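Local coordinates for N-terminal acetyltransferase-like protein (Chaetomium thermophilum, PDB 5NNP), which probably serves as the helical-repeat auxiliary subunit of an N-terminal acetyltransferase, a scaffold of TPR-like helix pairs for a transferase complex, at residues 411-414 with 415-419; 445-448 with 449-452; 389-392 with 393-397. One frame throughout, in Å; residues are numbered along the deposited sequence.

Interaction 1 (411-414 with 415-419); sequences HMTK and ARIFK. With PO4 (phosphate ion), chain U.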
loop_
_atom_site.group_PDB
_atom_site.type_symbol
_atom_site.label_atom_id
_atom_site.label_comp_id
_atom_site.label_asym_id
_atom_site.label_seq_id
_atom_site.Cartn_x
_atom_site.Cartn_y
_atom_site.Cartn_z
ATOM N N HIS A 411 14.745 27.658 -6.021
ATOM C CA HIS A 411 15.656 27.479 -4.890
ATOM C C HIS A 411 15.762 26.009 -4.465
ATOM O O HIS A 411 16.812 25.571 -3.994
ATOM C CB HIS A 411 15.223 28.344 -3.702
ATOM C CG HIS A 411 15.351 29.813 -3.952
ATOM N ND1 HIS A 411 16.528 30.503 -3.748
ATOM C CD2 HIS A 411 14.457 30.722 -4.410
ATOM C CE1 HIS A 411 16.351 31.775 -4.061
ATOM N NE2 HIS A 411 15.104 31.933 -4.463
ATOM N N MET A 412 14.679 25.258 -4.645
ATOM C CA MET A 412 14.644 23.847 -4.284
ATOM C C MET A 412 15.667 23.070 -5.094
ATOM O O MET A 412 16.431 22.273 -4.555
ATOM C CB MET A 412 13.253 23.270 -4.512
ATOM C CG MET A 412 13.176 21.811 -4.220
ATOM S SD MET A 412 11.508 21.114 -4.341
ATOM C CE MET A 412 10.974 21.688 -5.950
ATOM N N THR A 413 15.677 23.321 -6.400
ATOM C CA THR A 413 16.631 22.690 -7.300
ATOM C C THR A 413 18.062 23.098 -6.952
ATOM O O THR A 413 18.987 22.280 -7.008
ATOM C CB THR A 413 16.329 23.048 -8.767
ATOM O OG1 THR A 413 15.207 22.283 -9.215
ATOM C CG2 THR A 413 17.518 22.723 -9.659
ATOM N N LYS A 414 18.237 24.367 -6.592
ATOM C CA LYS A 414 19.546 24.875 -6.224
ATOM C C LYS A 414 20.149 24.090 -5.069
ATOM O O LYS A 414 21.298 23.638 -5.135
ATOM C CB LYS A 414 19.453 26.344 -5.849
ATOM C CG LYS A 414 20.800 26.976 -5.623
ATOM C CD LYS A 414 20.672 28.454 -5.507
ATOM C CE LYS A 414 21.447 28.945 -4.327
ATOM N NZ LYS A 414 21.653 30.403 -4.463
ATOM N N ALA A 415 19.363 23.950 -4.004
ATOM C CA ALA A 415 19.735 23.123 -2.860
ATOM C C ALA A 415 20.146 21.708 -3.273
ATOM O O ALA A 415 21.063 21.129 -2.692
ATOM C CB ALA A 415 18.569 23.062 -1.845
ATOM N N ARG A 416 19.457 21.151 -4.259
ATOM C CA ARG A 416 19.699 19.772 -4.673
ATOM C C ARG A 416 21.047 19.654 -5.374
ATOM O O ARG A 416 21.712 18.620 -5.304
ATOM C CB ARG A 416 18.573 19.276 -5.585
ATOM C CG ARG A 416 18.701 17.823 -6.001
ATOM C CD ARG A 416 17.508 17.373 -6.838
ATOM N NE ARG A 416 16.293 17.214 -6.040
ATOM C CZ ARG A 416 15.304 18.103 -5.979
ATOM N NH1 ARG A 416 15.371 19.234 -6.675
ATOM N NH2 ARG A 416 14.237 17.859 -5.222
ATOM N N ILE A 417 21.457 20.732 -6.034
ATOM C CA ILE A 417 22.755 20.782 -6.691
ATOM C C ILE A 417 23.855 20.788 -5.633
ATOM O O ILE A 417 24.863 20.057 -5.735
ATOM C CB ILE A 417 22.855 22.016 -7.610
ATOM C CG1 ILE A 417 21.743 21.954 -8.661
ATOM C CG2 ILE A 417 24.210 22.100 -8.285
ATOM C CD1 ILE A 417 21.735 23.102 -9.639
ATOM N N PHE A 418 23.646 21.597 -4.597
ATOM C CA PHE A 418 24.561 21.613 -3.460
ATOM C C PHE A 418 24.679 20.225 -2.870
ATOM O O PHE A 418 25.785 19.728 -2.671
ATOM C CB PHE A 418 24.094 22.594 -2.393
ATOM C CG PHE A 418 24.251 24.024 -2.790
ATOM C CD1 PHE A 418 25.246 24.397 -3.680
ATOM C CD2 PHE A 418 23.405 24.997 -2.281
ATOM C CE1 PHE A 418 25.403 25.716 -4.049
ATOM C CE2 PHE A 418 23.550 26.314 -2.650
ATOM C CZ PHE A 418 24.552 26.678 -3.535
ATOM N N LYS A 419 23.532 19.610 -2.590
ATOM C CA LYS A 419 23.506 18.220 -2.151
ATOM C C LYS A 419 24.428 17.346 -3.010
ATOM O O LYS A 419 25.293 16.651 -2.483
ATOM C CB LYS A 419 22.081 17.661 -2.186
ATOM C CG LYS A 419 21.951 16.320 -1.467
ATOM C CD LYS A 419 20.649 15.619 -1.768
ATOM C CE LYS A 419 20.778 14.750 -3.006
ATOM N NZ LYS A 419 19.494 14.089 -3.397
HETATM P P PO4 U . 15.617 14.850 -3.165
HETATM O O1 PO4 U . 16.550 15.987 -2.830
HETATM O O2 PO4 U . 16.443 13.698 -3.692
HETATM O O3 PO4 U . 14.868 14.395 -1.931
HETATM O O4 PO4 U . 14.625 15.321 -4.202
#

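Interaction 2 (445-448 with 449-452); sequences NSKA and AKYQ. With PO4 (phosphate ion), chain U.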
loop_
_atom_site.group_PDB
_atom_site.type_symbol
_atom_site.label_atom_id
_atom_site.label_comp_id
_atom_site.label_asym_id
_atom_site.label_seq_id
_atom_site.Cartn_x
_atom_site.Cartn_y
_atom_site.Cartn_z
ATOM N N ASN A 445 7.979 21.993 3.001
ATOM C CA ASN A 445 8.317 21.830 4.407
ATOM C C ASN A 445 8.962 20.465 4.645
ATOM O O ASN A 445 9.964 20.359 5.359
ATOM C CB ASN A 445 7.084 21.999 5.294
ATOM C CG ASN A 445 7.396 21.823 6.779
ATOM O OD1 ASN A 445 7.441 20.703 7.279
ATOM N ND2 ASN A 445 7.598 22.933 7.488
ATOM N N SER A 446 8.402 19.428 4.022
ATOM C CA SER A 446 8.929 18.067 4.154
ATOM C C SER A 446 10.341 17.928 3.579
ATOM O O SER A 446 11.176 17.218 4.131
ATOM C CB SER A 446 7.993 17.062 3.476
ATOM O OG SER A 446 6.698 17.098 4.054
ATOM N N LYS A 447 10.597 18.594 2.464
ATOM C CA LYS A 447 11.919 18.606 1.855
ATOM C C LYS A 447 12.978 19.221 2.773
ATOM O O LYS A 447 14.095 18.708 2.910
ATOM C CB LYS A 447 11.867 19.377 0.547
ATOM C CG LYS A 447 11.724 18.506 -0.651
ATOM C CD LYS A 447 13.026 17.811 -0.936
ATOM C CE LYS A 447 12.851 16.811 -2.059
ATOM N NZ LYS A 447 12.116 15.591 -1.606
ATOM N N ALA A 448 12.616 20.330 3.403
ATOM C CA ALA A 448 13.561 21.033 4.255
ATOM C C ALA A 448 13.920 20.153 5.448
ATOM O O ALA A 448 15.096 19.951 5.752
ATOM C CB ALA A 448 12.985 22.388 4.711
ATOM N N ALA A 449 12.907 19.600 6.103
ATOM C CA ALA A 449 13.145 18.675 7.209
ATOM C C ALA A 449 14.059 17.506 6.807
ATOM O O ALA A 449 14.945 17.117 7.560
ATOM C CB ALA A 449 11.830 18.150 7.742
ATOM N N LYS A 450 13.834 16.952 5.623
ATOM C CA LYS A 450 14.613 15.823 5.149
ATOM C C LYS A 450 16.060 16.237 4.983
ATOM O O LYS A 450 16.978 15.559 5.468
ATOM C CB LYS A 450 14.059 15.291 3.827
ATOM C CG LYS A 450 14.881 14.158 3.211
ATOM C CD LYS A 450 14.436 13.878 1.779
ATOM C CE LYS A 450 15.257 12.773 1.122
ATOM N NZ LYS A 450 14.633 12.329 -0.157
ATOM N N TYR A 451 16.259 17.364 4.303
ATOM C CA TYR A 451 17.602 17.904 4.113
ATOM C C TYR A 451 18.315 18.193 5.442
ATOM O O TYR A 451 19.515 17.974 5.573
ATOM C CB TYR A 451 17.541 19.156 3.236
ATOM C CG TYR A 451 17.619 18.798 1.772
ATOM C CD1 TYR A 451 16.832 17.782 1.256
ATOM C CD2 TYR A 451 18.499 19.444 0.914
ATOM C CE1 TYR A 451 16.906 17.423 -0.068
ATOM C CE2 TYR A 451 18.576 19.093 -0.422
ATOM C CZ TYR A 451 17.781 18.077 -0.902
ATOM O OH TYR A 451 17.854 17.713 -2.226
ATOM N N GLN A 452 17.573 18.642 6.439
ATOM C CA GLN A 452 18.164 18.881 7.742
ATOM C C GLN A 452 18.587 17.567 8.408
ATOM O O GLN A 452 19.680 17.484 8.992
ATOM C CB GLN A 452 17.187 19.678 8.609
ATOM C CG GLN A 452 17.041 21.129 8.123
ATOM C CD GLN A 452 15.849 21.866 8.715
ATOM O OE1 GLN A 452 14.990 21.264 9.365
ATOM N NE2 GLN A 452 15.790 23.183 8.491
HETATM P P PO4 U . 15.617 14.850 -3.165
HETATM O O1 PO4 U . 16.550 15.987 -2.830
HETATM O O2 PO4 U . 16.443 13.698 -3.692
HETATM O O3 PO4 U . 14.868 14.395 -1.931
HETATM O O4 PO4 U . 14.625 15.321 -4.202
#

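Interaction 3 (389-392 with 393-397); sequences DLTR and ALEYV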
loop_
_atom_site.group_PDB
_atom_site.type_symbol
_atom_site.label_atom_id
_atom_site.label_comp_id
_atom_site.label_asym_id
_atom_site.label_seq_id
_atom_site.Cartn_x
_atom_site.Cartn_y
_atom_site.Cartn_z
ATOM N N ASP A 389 26.133 17.902 -14.919
ATOM C CA ASP A 389 27.206 18.882 -14.966
ATOM C C ASP A 389 26.853 19.943 -13.934
ATOM O O ASP A 389 26.203 20.935 -14.247
ATOM C CB ASP A 389 27.353 19.477 -16.366
ATOM C CG ASP A 389 28.510 20.461 -16.471
ATOM O OD1 ASP A 389 28.872 21.086 -15.450
ATOM O OD2 ASP A 389 29.055 20.617 -17.586
ATOM N N LEU A 390 27.275 19.714 -12.698
ATOM C CA LEU A 390 26.787 20.497 -11.575
ATOM C C LEU A 390 27.170 21.967 -11.686
ATOM O O LEU A 390 26.469 22.839 -11.171
ATOM C CB LEU A 390 27.304 19.916 -10.262
ATOM C CG LEU A 390 26.856 18.479 -9.998
ATOM C CD1 LEU A 390 27.289 18.048 -8.614
ATOM C CD2 LEU A 390 25.348 18.347 -10.158
ATOM N N THR A 391 28.268 22.253 -12.369
ATOM C CA THR A 391 28.681 23.639 -12.503
ATOM C C THR A 391 27.705 24.398 -13.396
ATOM O O THR A 391 27.222 25.475 -13.038
ATOM C CB THR A 391 30.092 23.756 -13.068
ATOM O OG1 THR A 391 31.031 23.242 -12.111
ATOM C CG2 THR A 391 30.398 25.209 -13.357
ATOM N N ARG A 392 27.407 23.819 -14.553
ATOM C CA ARG A 392 26.462 24.417 -15.480
ATOM C C ARG A 392 25.071 24.475 -14.878
ATOM O O ARG A 392 24.301 25.408 -15.144
ATOM C CB ARG A 392 26.437 23.637 -16.793
ATOM C CG ARG A 392 27.760 23.652 -17.512
ATOM C CD ARG A 392 27.676 23.016 -18.884
ATOM N NE ARG A 392 26.628 23.603 -19.704
ATOM C CZ ARG A 392 26.366 23.211 -20.944
ATOM N NH1 ARG A 392 27.087 22.245 -21.498
ATOM N NH2 ARG A 392 25.390 23.785 -21.633
ATOM N N ALA A 393 24.739 23.475 -14.073
ATOM C CA ALA A 393 23.425 23.443 -13.472
ATOM C C ALA A 393 23.285 24.643 -12.538
ATOM O O ALA A 393 22.259 25.323 -12.524
ATOM C CB ALA A 393 23.196 22.120 -12.725
ATOM N N LEU A 394 24.336 24.905 -11.772
ATOM C CA LEU A 394 24.366 26.054 -10.881
ATOM C C LEU A 394 24.137 27.351 -11.635
ATOM O O LEU A 394 23.330 28.181 -11.209
ATOM C CB LEU A 394 25.702 26.127 -10.152
ATOM C CG LEU A 394 25.625 26.035 -8.632
ATOM C CD1 LEU A 394 26.945 26.434 -8.015
ATOM C CD2 LEU A 394 24.478 26.871 -8.088
ATOM N N GLU A 395 24.860 27.527 -12.743
ATOM C CA GLU A 395 24.735 28.738 -13.548
ATOM C C GLU A 395 23.301 28.949 -13.996
ATOM O O GLU A 395 22.773 30.054 -13.872
ATOM C CB GLU A 395 25.639 28.688 -14.776
ATOM C CG GLU A 395 27.085 28.441 -14.466
ATOM C CD GLU A 395 27.873 28.065 -15.706
ATOM O OE1 GLU A 395 27.251 27.919 -16.782
ATOM O OE2 GLU A 395 29.109 27.912 -15.602
ATOM N N TYR A 396 22.679 27.892 -14.522
ATOM C CA TYR A 396 21.318 27.984 -15.037
ATOM C C TYR A 396 20.298 28.300 -13.945
ATOM O O TYR A 396 19.373 29.084 -14.169
ATOM C CB TYR A 396 20.912 26.694 -15.746
ATOM C CG TYR A 396 21.478 26.535 -17.136
ATOM C CD1 TYR A 396 21.126 27.404 -18.158
ATOM C CD2 TYR A 396 22.345 25.502 -17.432
ATOM C CE1 TYR A 396 21.643 27.248 -19.439
ATOM C CE2 TYR A 396 22.863 25.343 -18.695
ATOM C CZ TYR A 396 22.511 26.213 -19.696
ATOM O OH TYR A 396 23.026 26.035 -20.956
ATOM N N VAL A 397 20.453 27.697 -12.770
ATOM C CA VAL A 397 19.497 27.960 -11.705
ATOM C C VAL A 397 19.656 29.389 -11.193
ATOM O O VAL A 397 18.669 30.039 -10.855
ATOM C CB VAL A 397 19.630 26.966 -10.532
ATOM C CG1 VAL A 397 18.708 27.338 -9.389
ATOM C CG2 VAL A 397 19.309 25.564 -11.001
#

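Interaction 1 (411-414 with 415-419)
His411 opens the run by taking the N-H of Ala415 on its carbonyl oxygen, a nearly straight i to i+4 bond, while its imidazole turns to Pro405 O and the ring of Tyr433. Met412 accepts from Arg416 N in the next bond, and its side chain runs alongside that of Arg416, Met412 CG lying 4.2 Å from Arg416 NH1. Thr413 receives Ile417 N; its OG1 sits in the plane of the Arg416 guanidinium, at the edge, but is hydrogen-bonded to Tyr376. Arg416 CG, anti to the backbone N (chi1 -177°), and a bend at chi3 carry the guanidinium to the phosphate, where Arg416 NE (3.1 Å) and Arg416 NH2 (2.8 Å) both donate to O4 of the ion. Lys414 accepts from Phe418 N, and its carbonyl oxygen sits above one face of the Phe418 ring, nearer its border than its centre. The Lys414 chain travels beside that ring, Lys414 CE 3.8 Å from Phe418 CE2, before its NZ forms a salt bridge with Glu398. Thr413 and Ile417 touch helix 390-403 and Ala415 touches helix 424-436, consistent with the stacked helices of a TPR-like array.

Interaction 2 (445-448 with 449-452)
Lys447 and Tyr451, one helical turn apart, meet through both backbone and side chain. Four successive i to i+4 backbone bonds carry the turn: Ala449 N to Asn445 O, Lys450 N to Ser446 O, Tyr451 N to Lys447 O at 2.9 Å, and Gln452 N to Ala448 O at the same length.

Two side-chain amides make polar bonds beyond the turn: the amide oxygen of Gln452 bonds to the hydroxyl of Thr464, and Asn445 ND2 to the backbone oxygen of the same threonine.

The charged contacts gather round the phosphate ion. Lys450 reaches it with a fully extended chain, CG anti to the backbone N (chi1 176°), and Lys450 NZ donates to O3 of the phosphate at 2.7 Å. Lys447 takes a folded route, bent at chi2 and again at chi4, and Lys447 NZ gives the same phosphate O3 a weak bond of 3.0 Å; this ammonium is also hydrogen-bonded to a glycerol. One anionic oxygen is thereby shared by two ammonium groups, whose nitrogens, Lys447 NZ and Lys450 NZ, stand 4.4 Å apart, and the ion probably offsets their like charges. Arg416 of helix 408-421 grips another oxygen of it. The modelled approach of the Tyr451 hydroxyl to the ion is too close to be trusted.

Apolar packing is lighter. The Lys447 chain passes Tyr451 at an angle, Lys447 CD 4.0 Å from Tyr451 CE1. Basic side chains from two helices of a helical-repeat scaffold thus form an anion-binding site, filled here by a phosphate probably brought in by the crystallisation liquor.

Interaction 3 (389-392 with 393-397)
Asp389 O accepts from Ala393 N at 2.9 Å in the first i to i+4 bond of a helix that starts at Leu390. Leu394 N to Leu390 O, Glu395 N to Thr391 O and Tyr396 N to Arg392 O continue the series. Asp389 is the N-cap: its OD1 takes a nearly straight bond from Arg392 N at 3.2 Å, reached from above the carboxylate plane, and a weak one from Thr391 N, so backbone N-H groups of the first turn find an acceptor.

Among the side chains, Arg392 and Tyr396 run alongside one another in the same direction. Arg392 NH2 gives a weak bond of 3.3 Å to Tyr396 OH, which lies at the guanidinium edge in its plane; the two flat groups are turned 35° apart. With its CG beside the backbone N (chi1 -78°), the tyrosine lays its ring back over the preceding turn, near Arg392 O. A leucine at Tyr396 would probably leave the arginine without this hydroxyl partner, and Glu347 without its weak bond to the same oxygen. Thr391 CG2 meets Glu395 OE2 at 3.7 Å, the two chains crossing.

In what is predicted to be a TPR repeat, 374-407, helix 369-381 packs against Tyr396 and Val397, and Tyr382, in the loop between helices 369-381 and 390-403, forms a cation-pi contact with Arg392; the following helix, 408-421, receives Leu390, Ala393 and Val397.

How the interactions relate
From the N terminus the order is interaction 3, interaction 1, interaction 2. Each lies along a single helix, interaction 3 including the residue that caps its start, so none closes a long loop, and the three follow in series without nesting or crossing. Helices 390-403 and 408-421 are consecutive, and interactions 3 and 1 touch through apolar side chains, Ile417 CD1 lying 3.6 Å from Ala393 CB. Helix 424-436 then intervenes in sequence before 442-454, yet interactions 1 and 2 touch directly and share the phosphate. Interactions 2 and 3 do not meet, their nearest atoms being about 11 Å apart. Helix 408-421 therefore lies as the middle layer, consistent with the neighbour-to-neighbour packing of TPR-like arrays.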